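Local atomic coordinates of Sodium/sialic acid symporter SiaT (Proteus mirabilis, PDB entry 5NV9), a protein that couples the inward flow of sodium ions to the uptake of the sialic acid N-acetylneuraminic acid across the bacterial inner membrane. Residues G134-I139 against S342-S347; T232-P237 against N457-G462; E110-R115 against T419-L424; T77-Q82 against I284-F289. All blocks are in the same frame, centred on the assembly; numbering follows the deposited sequence.

Contact 1 of 4, residues G134-I139 against S342-S347; sequences GRVAII and SSISSS. With NA (sodium ion), chain C; NA (sodium ion), chain B; SLB (N-acetyl-beta-neuraminic acid), chain D.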
# COMPACT_ATOMS: atom_id res chain seq x y z
N GLY A 134 -0.58 10.10 5.93
CA GLY A 134 -1.24 9.21 6.85
C GLY A 134 -0.82 7.73 6.76
O GLY A 134 -0.65 7.07 7.79
N ARG A 135 -0.69 7.19 5.56
CA ARG A 135 -0.39 5.77 5.42
C ARG A 135 0.98 5.43 6.06
O ARG A 135 1.10 4.39 6.75
CB ARG A 135 -0.51 5.31 3.94
CG ARG A 135 -0.03 3.90 3.64
CD ARG A 135 -0.19 3.61 2.17
NE ARG A 135 0.55 2.46 1.68
CZ ARG A 135 0.23 1.20 1.93
NH1 ARG A 135 -0.86 0.93 2.67
NH2 ARG A 135 1.01 0.21 1.45
N VAL A 136 1.97 6.30 5.85
CA VAL A 136 3.28 6.17 6.42
C VAL A 136 3.19 6.17 7.98
O VAL A 136 3.84 5.29 8.66
CB VAL A 136 4.23 7.29 5.98
CG1 VAL A 136 5.52 7.27 6.79
CG2 VAL A 136 4.55 7.17 4.51
N ALA A 137 2.44 7.14 8.53
CA ALA A 137 2.30 7.28 10.01
C ALA A 137 1.63 6.04 10.60
O ALA A 137 2.12 5.48 11.58
CB ALA A 137 1.53 8.53 10.38
N ILE A 138 0.63 5.55 9.92
CA ILE A 138 -0.09 4.36 10.33
C ILE A 138 0.77 3.12 10.26
O ILE A 138 0.72 2.28 11.18
CB ILE A 138 -1.42 4.21 9.56
CG1 ILE A 138 -2.37 5.32 10.04
CG2 ILE A 138 -2.08 2.88 9.87
CD1 ILE A 138 -3.75 5.36 9.40
N ILE A 139 1.55 2.98 9.17
CA ILE A 139 2.36 1.80 8.94
C ILE A 139 3.40 1.75 10.08
O ILE A 139 3.70 0.71 10.60
CB ILE A 139 3.05 1.80 7.57
CG1 ILE A 139 2.06 1.34 6.49
CG2 ILE A 139 4.22 0.83 7.58
CD1 ILE A 139 2.57 1.59 5.08
N SER A 342 9.43 -1.07 2.79
CA SER A 342 9.19 -1.05 1.42
C SER A 342 7.94 -0.19 1.08
O SER A 342 7.82 0.32 0.01
CB SER A 342 8.99 -2.48 0.90
OG SER A 342 8.03 -3.17 1.69
N SER A 343 6.99 -0.09 1.99
CA SER A 343 5.77 0.73 1.76
C SER A 343 6.03 2.20 2.08
O SER A 343 5.64 3.10 1.31
CB SER A 343 4.62 0.16 2.63
OG SER A 343 4.22 -1.12 2.10
N ILE A 344 6.76 2.43 3.19
CA ILE A 344 7.17 3.77 3.57
C ILE A 344 8.07 4.46 2.48
O ILE A 344 7.85 5.66 2.10
CB ILE A 344 7.87 3.81 4.90
CG1 ILE A 344 6.90 3.44 6.02
CG2 ILE A 344 8.48 5.18 5.18
CD1 ILE A 344 7.62 3.20 7.32
N SER A 345 9.02 3.72 1.95
CA SER A 345 9.95 4.32 1.02
C SER A 345 9.20 4.72 -0.26
O SER A 345 9.43 5.81 -0.82
CB SER A 345 11.04 3.35 0.72
OG SER A 345 10.51 2.25 -0.03
N SER A 346 8.32 3.84 -0.76
CA SER A 346 7.56 4.12 -1.95
C SER A 346 6.60 5.28 -1.80
O SER A 346 6.37 6.01 -2.77
CB SER A 346 6.71 2.91 -2.41
OG SER A 346 7.52 1.83 -2.76
N SER A 347 5.97 5.38 -0.63
CA SER A 347 5.04 6.44 -0.34
C SER A 347 5.80 7.79 -0.27
O SER A 347 5.31 8.80 -0.80
CB SER A 347 4.29 6.21 0.99
OG SER A 347 3.20 5.28 0.90
NA NA C . 9.27 0.92 -1.75
NA NA B . 5.69 -3.00 2.07
C1 SLB D . -1.29 -3.25 3.04
C2 SLB D . -2.34 -3.40 1.97
C3 SLB D . -3.70 -3.30 2.62
C4 SLB D . -4.85 -3.65 1.64
C5 SLB D . -4.56 -5.08 1.17
C6 SLB D . -3.16 -5.14 0.51
C7 SLB D . -2.75 -6.53 0.02
C8 SLB D . -1.37 -6.52 -0.59
C9 SLB D . -1.03 -7.87 -1.23
C10 SLB D . -6.35 -6.61 0.42
C11 SLB D . -7.06 -7.09 -0.81
N5 SLB D . -5.58 -5.53 0.21
O1A SLB D . -0.82 -4.32 3.57
O1B SLB D . -0.94 -2.06 3.39
O2 SLB D . -2.20 -2.37 0.95
O4 SLB D . -6.16 -3.61 2.31
O6 SLB D . -2.17 -4.73 1.44
O7 SLB D . -2.71 -7.47 1.10
O8 SLB D . -1.27 -5.49 -1.56
O9 SLB D . -1.88 -8.16 -2.37
O10 SLB D . -6.42 -7.19 1.51
O HOH W 1 2.92 2.54 -0.05
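Water 1 joins Arg135 to Ser343 and Ser347 across two nearly antiparallel transmembrane helices: it accepts from Arg135 NE at 2.9 Å and lies 2.9 Å from Ser347 OG and 3.1 Å from Ser343 O. No direct hydrogen bond links segments 134-139 and 342-347, and Ser347 OG has a further partner in His132. The Arg135 chain is extended from CG to NE, with CG anti to the backbone N (chi1 172°), and reaches the bound N-acetyl-beta-neuraminic acid. There NH1 donates to sugar carboxylate atom O1B at 3.1 Å (N-H...O angle 161°); both O1B and water 1 lie at the edge of the guanidinium, in its plane. CD1 of Ile139 sits over the centre of one guanidinium face and presses tightly on Ser343 CB, 3.5 Å away. Val136 and Ile344 cross at about a right angle, CG1 of Val136 meeting CG2 of Ile344 at 4.0 Å. Ser342 OG and Ser343 OG bind the same sodium ion, each at 2.4 Å, in the Na2 site of the LeuT fold, completed by the backbone carbonyl oxygens of Ala56, Leu59 and Ala339; Ser343 OG also has a polar partner in Thr57. The Na3 sodium ion takes Ser342 O, Ser345 OG and Ser346 OG, with Asp182. The guanidinium thus binds the carboxylate and reaches the water held by Ser347 OG and Ser343 O, while Ser343 OG binds sodium, consistent with coupled ion and sugar binding.

Contact 2 of 4, residues T232-P237 against N457-G462; sequences TDSTIP and NFFFYG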
# COMPACT_ATOMS: atom_id res chain seq x y z
N THR A 232 -24.21 -3.14 6.63
CA THR A 232 -23.39 -2.81 7.79
C THR A 232 -22.20 -3.76 8.03
O THR A 232 -21.21 -3.36 8.62
CB THR A 232 -24.27 -2.71 9.07
OG1 THR A 232 -24.87 -3.97 9.31
CG2 THR A 232 -25.40 -1.66 8.88
N ASP A 233 -22.34 -5.01 7.64
CA ASP A 233 -21.39 -6.07 7.98
C ASP A 233 -20.54 -6.36 6.76
O ASP A 233 -21.00 -6.17 5.63
CB ASP A 233 -22.10 -7.40 8.33
CG ASP A 233 -23.04 -7.30 9.57
OD1 ASP A 233 -22.83 -6.44 10.45
OD2 ASP A 233 -24.01 -8.10 9.64
N SER A 234 -19.37 -6.93 7.02
CA SER A 234 -18.35 -7.22 6.05
C SER A 234 -18.50 -8.62 5.54
O SER A 234 -17.61 -9.44 5.66
CB SER A 234 -16.94 -7.03 6.68
OG SER A 234 -16.72 -5.64 6.96
N THR A 235 -19.63 -8.85 4.91
CA THR A 235 -19.94 -10.14 4.29
C THR A 235 -19.19 -10.28 2.96
O THR A 235 -18.51 -9.36 2.49
CB THR A 235 -21.45 -10.18 4.08
OG1 THR A 235 -21.78 -9.16 3.15
CG2 THR A 235 -22.20 -9.90 5.46
N ILE A 236 -19.35 -11.43 2.33
CA ILE A 236 -18.65 -11.75 1.11
C ILE A 236 -19.00 -10.80 -0.07
O ILE A 236 -18.11 -10.34 -0.77
CB ILE A 236 -18.85 -13.24 0.73
CG1 ILE A 236 -18.01 -14.16 1.67
CG2 ILE A 236 -18.44 -13.44 -0.72
CD1 ILE A 236 -18.54 -15.59 1.79
N PRO A 237 -20.29 -10.56 -0.32
CA PRO A 237 -20.65 -9.53 -1.33
C PRO A 237 -20.11 -8.12 -1.03
O PRO A 237 -19.58 -7.46 -1.94
CB PRO A 237 -22.19 -9.52 -1.27
CG PRO A 237 -22.55 -10.87 -0.76
CD PRO A 237 -21.48 -11.26 0.21
N ASN A 457 -21.23 0.14 6.17
CA ASN A 457 -19.95 -0.50 6.29
C ASN A 457 -18.86 0.30 5.54
O ASN A 457 -19.11 0.92 4.51
CB ASN A 457 -20.09 -1.96 5.75
CG ASN A 457 -18.80 -2.77 5.97
OD1 ASN A 457 -17.84 -2.64 5.19
ND2 ASN A 457 -18.73 -3.49 7.08
N PHE A 458 -17.65 0.34 6.07
CA PHE A 458 -16.55 1.10 5.43
C PHE A 458 -16.24 0.68 4.01
O PHE A 458 -15.73 1.47 3.22
CB PHE A 458 -15.27 1.04 6.29
CG PHE A 458 -14.62 -0.31 6.31
CD1 PHE A 458 -15.02 -1.27 7.25
CD2 PHE A 458 -13.64 -0.62 5.41
CE1 PHE A 458 -14.44 -2.53 7.27
CE2 PHE A 458 -13.04 -1.88 5.43
CZ PHE A 458 -13.46 -2.84 6.35
N PHE A 459 -16.52 -0.57 3.65
CA PHE A 459 -16.32 -1.03 2.28
C PHE A 459 -17.13 -0.26 1.23
O PHE A 459 -16.76 -0.27 0.05
CB PHE A 459 -16.57 -2.53 2.10
CG PHE A 459 -15.40 -3.39 2.52
CD1 PHE A 459 -14.18 -3.32 1.87
CD2 PHE A 459 -15.54 -4.28 3.61
CE1 PHE A 459 -13.10 -4.13 2.26
CE2 PHE A 459 -14.49 -5.11 3.98
CZ PHE A 459 -13.26 -5.02 3.31
N PHE A 460 -18.18 0.41 1.66
CA PHE A 460 -19.00 1.18 0.75
C PHE A 460 -18.45 2.56 0.41
O PHE A 460 -18.92 3.16 -0.54
CB PHE A 460 -20.39 1.30 1.32
CG PHE A 460 -21.19 0.03 1.18
CD1 PHE A 460 -21.43 -0.49 -0.05
CD2 PHE A 460 -21.67 -0.66 2.30
CE1 PHE A 460 -22.15 -1.69 -0.22
CE2 PHE A 460 -22.41 -1.81 2.15
CZ PHE A 460 -22.65 -2.34 0.89
N TYR A 461 -17.53 3.10 1.23
CA TYR A 461 -17.04 4.44 1.05
C TYR A 461 -16.38 4.62 -0.31
O TYR A 461 -16.65 5.63 -0.98
CB TYR A 461 -16.07 4.88 2.14
CG TYR A 461 -16.56 4.81 3.58
CD1 TYR A 461 -17.89 4.76 3.90
CD2 TYR A 461 -15.66 4.84 4.62
CE1 TYR A 461 -18.32 4.70 5.21
CE2 TYR A 461 -16.08 4.74 5.93
CZ TYR A 461 -17.41 4.68 6.20
OH TYR A 461 -17.84 4.60 7.46
N GLY A 462 -15.57 3.65 -0.73
CA GLY A 462 -14.85 3.73 -2.01
C GLY A 462 -15.76 3.65 -3.22
O GLY A 462 -15.61 4.42 -4.17
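Asn457 reaches across to Thr232 and Ser234 with its side-chain amide, CG standing anti to the backbone N (chi1 -174°). ND2 donates twice: to Thr232 O at 2.9 Å, nearly straight at 167° and in the amide plane, though the donor stands well above the plane of that carbonyl; and to Ser234 OG, also at 2.9 Å, more bent at 144°. Ser234 is the centre of an inverse gamma turn just before Thr235, the N-cap of helix 236-253. OD1 of Asn457 turns the other way along its own segment and accepts from Phe459 N at 2.9 Å, a capping bond at the turn leading into helix 459-475. Phe458 follows, its CE1 lying 3.9 Å from Ser234 OG while the ring face receives Asn457 OD1 toward the rim. At Phe459 the ring turns its edge to Ser234, whose OG lies near the ring plane, 3.8 Å from CE2; the same ring also meets Phe243 edge-to-face. The contact therefore joins the periplasmic lead-ins of two transmembrane helices. One buried carboxamide uses both its N-H groups and its oxygen, bridging the two chain segments while capping its own helix, so its polar atoms are satisfied at a partly exposed membrane boundary.

Contact 3 of 4, residues E110-R115 against T419-L424; sequences EYLEAR and TGLFML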
# COMPACT_ATOMS: atom_id res chain seq x y z
N GLU A 110 -1.18 14.00 -13.82
CA GLU A 110 -1.01 14.72 -15.09
C GLU A 110 -2.00 14.24 -16.12
O GLU A 110 -2.43 15.02 -16.96
CB GLU A 110 0.41 14.50 -15.69
CG GLU A 110 1.54 15.13 -14.90
CD GLU A 110 2.95 14.63 -15.31
OE1 GLU A 110 3.21 14.32 -16.49
OE2 GLU A 110 3.83 14.57 -14.44
N TYR A 111 -2.33 12.95 -16.10
CA TYR A 111 -3.38 12.45 -16.99
C TYR A 111 -4.69 13.29 -16.85
O TYR A 111 -5.34 13.61 -17.85
CB TYR A 111 -3.66 10.96 -16.76
CG TYR A 111 -4.94 10.52 -17.39
CD1 TYR A 111 -4.98 10.25 -18.75
CD2 TYR A 111 -6.14 10.44 -16.63
CE1 TYR A 111 -6.18 9.90 -19.36
CE2 TYR A 111 -7.34 10.12 -17.24
CZ TYR A 111 -7.36 9.85 -18.60
OH TYR A 111 -8.54 9.48 -19.21
N LEU A 112 -5.07 13.61 -15.59
CA LEU A 112 -6.30 14.32 -15.30
C LEU A 112 -6.32 15.75 -15.86
O LEU A 112 -7.39 16.20 -16.29
CB LEU A 112 -6.63 14.34 -13.81
CG LEU A 112 -6.86 12.98 -13.09
CD1 LEU A 112 -7.07 13.19 -11.60
CD2 LEU A 112 -8.00 12.17 -13.70
N GLU A 113 -5.18 16.42 -15.90
CA GLU A 113 -5.11 17.70 -16.56
C GLU A 113 -5.20 17.50 -18.06
O GLU A 113 -5.96 18.21 -18.72
CB GLU A 113 -3.89 18.53 -16.19
CG GLU A 113 -3.78 19.80 -17.02
CD GLU A 113 -3.02 20.93 -16.36
OE1 GLU A 113 -2.22 20.72 -15.42
OE2 GLU A 113 -3.28 22.08 -16.77
N ALA A 114 -4.48 16.55 -18.61
CA ALA A 114 -4.60 16.26 -20.05
C ALA A 114 -6.01 15.88 -20.51
O ALA A 114 -6.41 16.25 -21.59
CB ALA A 114 -3.63 15.15 -20.45
N ARG A 115 -6.76 15.13 -19.69
CA ARG A 115 -8.09 14.64 -20.03
C ARG A 115 -9.16 15.68 -19.72
O ARG A 115 -10.15 15.79 -20.47
CB ARG A 115 -8.37 13.35 -19.22
CG ARG A 115 -9.76 12.77 -19.36
CD ARG A 115 -10.02 12.40 -20.83
NE ARG A 115 -11.34 11.86 -20.98
CZ ARG A 115 -12.44 12.58 -21.12
NH1 ARG A 115 -12.36 13.89 -21.18
NH2 ARG A 115 -13.62 11.99 -21.20
N THR A 419 -10.38 8.08 -7.65
CA THR A 419 -10.43 6.90 -8.50
C THR A 419 -11.56 7.03 -9.53
O THR A 419 -11.43 6.57 -10.69
CB THR A 419 -10.70 5.63 -7.67
OG1 THR A 419 -9.64 5.40 -6.73
CG2 THR A 419 -10.89 4.44 -8.55
N GLY A 420 -12.69 7.62 -9.12
CA GLY A 420 -13.79 7.86 -10.06
C GLY A 420 -13.38 8.77 -11.24
O GLY A 420 -13.84 8.60 -12.38
N LEU A 421 -12.58 9.79 -10.94
CA LEU A 421 -12.07 10.68 -11.94
C LEU A 421 -11.35 9.95 -13.04
O LEU A 421 -11.55 10.31 -14.18
CB LEU A 421 -11.18 11.76 -11.35
CG LEU A 421 -11.87 12.87 -10.54
CD1 LEU A 421 -10.87 13.67 -9.69
CD2 LEU A 421 -12.61 13.83 -11.46
N PHE A 422 -10.49 8.96 -12.69
CA PHE A 422 -9.81 8.15 -13.68
C PHE A 422 -10.77 7.28 -14.48
O PHE A 422 -10.60 7.13 -15.69
CB PHE A 422 -8.62 7.28 -13.07
CG PHE A 422 -7.39 8.09 -12.70
CD1 PHE A 422 -7.31 8.71 -11.49
CD2 PHE A 422 -6.35 8.26 -13.59
CE1 PHE A 422 -6.20 9.49 -11.16
CE2 PHE A 422 -5.24 9.00 -13.27
CZ PHE A 422 -5.17 9.62 -12.05
N MSE A 423 -11.72 6.66 -13.81
CA MSE A 423 -12.71 5.80 -14.50
C MSE A 423 -13.51 6.60 -15.48
O MSE A 423 -13.72 6.21 -16.63
CB MSE A 423 -13.68 5.15 -13.50
CG MSE A 423 -12.98 4.20 -12.55
SE MSE A 423 -14.25 3.32 -11.32
CE MSE A 423 -15.19 2.43 -12.77
N LEU A 424 -13.89 7.78 -15.04
CA LEU A 424 -14.70 8.73 -15.88
C LEU A 424 -13.92 9.20 -17.11
O LEU A 424 -14.39 9.10 -18.22
CB LEU A 424 -15.11 9.93 -15.03
CG LEU A 424 -15.96 10.99 -15.74
CD1 LEU A 424 -17.33 10.44 -15.96
CD2 LEU A 424 -16.02 12.29 -14.97
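Leu112 of the short cytoplasmic helix 110-115 packs on Phe422 of transmembrane helix 415-427, a helix-helix contact of the LeuT-fold symporter in which aliphatic and aromatic side chains, without any hydrogen bond across, interlock between two segments whose axes approach to 10.5 Å at 47°. The main bump is the isobutyl group of Leu112. Its CG is anti to the carbonyl carbon (chi1 -62°), and CD2 stands over the centre of the Phe422 ring, 4.0 Å from the centroid and almost on the ring normal, a CH-pi contact. CD1 meets CE1 of the same ring at 3.8 Å, and CD2 also reaches Leu421 CB at 4.0 Å. The leucine thus lies in a shallow hollow floored by the phenylalanine face and bordered by the base of Leu421, crossing both side chains at about a right angle. Tyr111 takes the neighbouring place. Its side chain and that of Phe422 slide past each other in opposite directions, with ring planes 21° apart, but the centroids are 5.8 Å apart, so little of one ring lies over the other. One face of the tyrosine ring is met toward its rim by CB of Arg115 from its own helix, whose guanidinium is hydrogen-bonded to the backbone carbonyls of Gly425 and Ala431. Beyond the pair, Phe422 also touches Ala253 of helix 236-253, while Leu112 touches Ala124 of helix 118-151. The tyrosine and phenylalanine rings come closest at their rims, where Tyr111 CD2 lies 3.7 Å from Phe422 CD2.

Contact 4 of 4, residues T77-Q82 against I284-F289; sequences TFIIGQ and IPIFFF. With SLB (N-acetyl-beta-neuraminic acid), chain D.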
# COMPACT_ATOMS: atom_id res chain seq x y z
N THR A 77 -12.43 -15.07 4.32
CA THR A 77 -13.20 -14.41 3.25
C THR A 77 -12.50 -13.22 2.56
O THR A 77 -12.69 -13.03 1.39
CB THR A 77 -14.60 -13.99 3.69
OG1 THR A 77 -14.53 -13.21 4.88
CG2 THR A 77 -15.45 -15.19 3.91
N PHE A 78 -11.73 -12.43 3.30
CA PHE A 78 -10.99 -11.32 2.75
C PHE A 78 -10.01 -11.64 1.62
O PHE A 78 -9.67 -10.78 0.83
CB PHE A 78 -10.23 -10.59 3.84
CG PHE A 78 -11.04 -9.55 4.58
CD1 PHE A 78 -12.34 -9.84 5.06
CD2 PHE A 78 -10.46 -8.34 4.92
CE1 PHE A 78 -13.06 -8.89 5.79
CE2 PHE A 78 -11.19 -7.37 5.63
CZ PHE A 78 -12.48 -7.65 6.08
N ILE A 79 -9.55 -12.89 1.55
CA ILE A 79 -8.62 -13.31 0.52
C ILE A 79 -9.26 -13.12 -0.87
O ILE A 79 -8.55 -12.97 -1.86
CB ILE A 79 -8.05 -14.76 0.74
CG1 ILE A 79 -6.65 -14.88 0.11
CG2 ILE A 79 -9.02 -15.84 0.22
CD1 ILE A 79 -6.05 -16.27 0.18
N ILE A 80 -10.58 -13.08 -0.97
CA ILE A 80 -11.21 -12.76 -2.26
C ILE A 80 -10.61 -11.42 -2.77
O ILE A 80 -10.33 -11.27 -3.96
CB ILE A 80 -12.75 -12.79 -2.17
CG1 ILE A 80 -13.23 -14.23 -1.89
CG2 ILE A 80 -13.41 -12.39 -3.48
CD1 ILE A 80 -14.59 -14.28 -1.23
N GLY A 81 -10.31 -10.50 -1.85
CA GLY A 81 -9.62 -9.26 -2.19
C GLY A 81 -8.38 -9.37 -3.04
O GLY A 81 -8.19 -8.57 -3.95
N GLN A 82 -7.52 -10.35 -2.73
CA GLN A 82 -6.27 -10.59 -3.46
C GLN A 82 -6.49 -11.01 -4.90
O GLN A 82 -5.78 -10.56 -5.83
CB GLN A 82 -5.45 -11.70 -2.75
CG GLN A 82 -5.29 -11.47 -1.27
CD GLN A 82 -4.36 -10.31 -0.98
OE1 GLN A 82 -3.50 -9.96 -1.78
NE2 GLN A 82 -4.44 -9.79 0.22
N ILE A 284 1.75 -15.56 -2.22
CA ILE A 284 2.15 -15.10 -0.87
C ILE A 284 1.05 -14.80 0.21
O ILE A 284 1.17 -15.31 1.31
CB ILE A 284 3.26 -14.04 -0.98
CG1 ILE A 284 4.50 -14.69 -1.67
CG2 ILE A 284 3.68 -13.46 0.36
CD1 ILE A 284 5.09 -15.96 -1.03
N PRO A 285 0.01 -13.93 -0.08
CA PRO A 285 -1.08 -13.64 0.86
C PRO A 285 -1.73 -14.85 1.45
O PRO A 285 -2.12 -14.82 2.63
CB PRO A 285 -2.10 -12.88 -0.03
CG PRO A 285 -1.16 -12.10 -0.89
CD PRO A 285 -0.10 -13.08 -1.26
N ILE A 286 -1.88 -15.91 0.67
CA ILE A 286 -2.40 -17.15 1.19
C ILE A 286 -1.63 -17.56 2.46
O ILE A 286 -2.23 -18.06 3.42
CB ILE A 286 -2.23 -18.33 0.22
CG1 ILE A 286 -3.03 -18.15 -1.04
CG2 ILE A 286 -2.70 -19.61 0.87
CD1 ILE A 286 -2.73 -19.24 -2.07
N PHE A 287 -0.32 -17.34 2.48
CA PHE A 287 0.49 -17.71 3.67
C PHE A 287 0.14 -16.87 4.89
O PHE A 287 0.17 -17.42 6.01
CB PHE A 287 1.99 -17.74 3.42
CG PHE A 287 2.42 -18.92 2.63
CD1 PHE A 287 2.36 -18.91 1.24
CD2 PHE A 287 2.88 -20.06 3.27
CE1 PHE A 287 2.74 -20.02 0.50
CE2 PHE A 287 3.24 -21.17 2.53
CZ PHE A 287 3.17 -21.16 1.15
N PHE A 288 -0.26 -15.60 4.70
CA PHE A 288 -0.66 -14.76 5.84
C PHE A 288 -1.98 -15.27 6.47
O PHE A 288 -2.11 -15.29 7.68
CB PHE A 288 -0.67 -13.29 5.47
CG PHE A 288 0.71 -12.74 5.25
CD1 PHE A 288 1.53 -12.45 6.34
CD2 PHE A 288 1.22 -12.55 3.99
CE1 PHE A 288 2.85 -12.01 6.15
CE2 PHE A 288 2.54 -12.11 3.80
CZ PHE A 288 3.34 -11.81 4.87
N PHE A 289 -2.92 -15.69 5.65
CA PHE A 289 -4.16 -16.31 6.15
C PHE A 289 -3.79 -17.62 6.84
O PHE A 289 -4.25 -17.88 7.96
CB PHE A 289 -5.16 -16.55 5.00
CG PHE A 289 -5.83 -15.29 4.56
CD1 PHE A 289 -6.91 -14.81 5.26
CD2 PHE A 289 -5.31 -14.50 3.51
CE1 PHE A 289 -7.54 -13.61 4.88
CE2 PHE A 289 -5.93 -13.28 3.16
CZ PHE A 289 -7.04 -12.84 3.86
C1 SLB D . -1.29 -3.25 3.04
C2 SLB D . -2.34 -3.40 1.97
C3 SLB D . -3.70 -3.30 2.62
C4 SLB D . -4.85 -3.65 1.64
C5 SLB D . -4.56 -5.08 1.17
C6 SLB D . -3.16 -5.14 0.51
C7 SLB D . -2.75 -6.53 0.02
C8 SLB D . -1.37 -6.52 -0.59
C9 SLB D . -1.03 -7.87 -1.23
C10 SLB D . -6.35 -6.61 0.42
C11 SLB D . -7.06 -7.09 -0.81
N5 SLB D . -5.58 -5.53 0.21
O1A SLB D . -0.82 -4.32 3.57
O1B SLB D . -0.94 -2.06 3.39
O2 SLB D . -2.20 -2.37 0.95
O4 SLB D . -6.16 -3.61 2.31
O6 SLB D . -2.17 -4.73 1.44
O7 SLB D . -2.71 -7.47 1.10
O8 SLB D . -1.27 -5.49 -1.56
O9 SLB D . -1.88 -8.16 -2.37
O10 SLB D . -6.42 -7.19 1.51
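The backbone of Ile79 runs past the Phe289 ring, Ile79 N lying 3.4 Å from Phe289 CZ; residues 77-82 coil through i to i+3 backbone bonds, and helix 267-301 is kinked at Pro285 and Ile286, one turn before Phe289. CB of Ile79 stands over one face of the ring, toward its rim and 3.9 Å from the centroid, a CH-pi contact. With CG1 anti to the backbone N (chi1 -152°), the side chain crosses the ring obliquely, CG1 approaching CE2 of Phe289 at 3.5 Å. Its CD1 then meets Ile286 CG1 at 3.8 Å. Phe78 CB comes to the edge of the same ring. In this LeuT-fold transporter the contact joins the start of transmembrane helix 80-87 to the kinked helix 267-301 beside the substrate pocket, to which Gly81 and Gln82 belong. The Gln82 chain bends at chi2 (-71°), and its amide lies against the Pro285 ring, with OE1 3.3 Å from Pro285 CG. The same amide meets the glycerol tail of N-acetyl-beta-neuraminic acid: NE2 donates to sugar O7 at 3.0 Å, nearly straight at 171°, and OE1 lies 2.5 Å from sugar O9, short enough that the exact length is doubtful.

How the contacts relate
Contacts 1 and 4 both touch the bound sialic acid, with centres 21 Å apart: contact 1 holds its carboxylate and contact 4 its glycerol tail. Both are buried, but contact 1, nearest the chain centre, is rich in serines and alone binds sodium, whereas contact 4 combines ring packing with substrate bonds. Contact 3, on the cytoplasmic side, is equally buried but mainly apolar, with no hydrogen bond across, and far from the annotated sites; its helix 110-115 directly precedes helix 118-151 of contact 1. Contact 2, at the periplasmic side, is partly exposed and relies on direct hydrogen bonds. Helix 236-253 begins there and packs on contacts 3 and 4; Phe459 also touches Phe78 of contact 4.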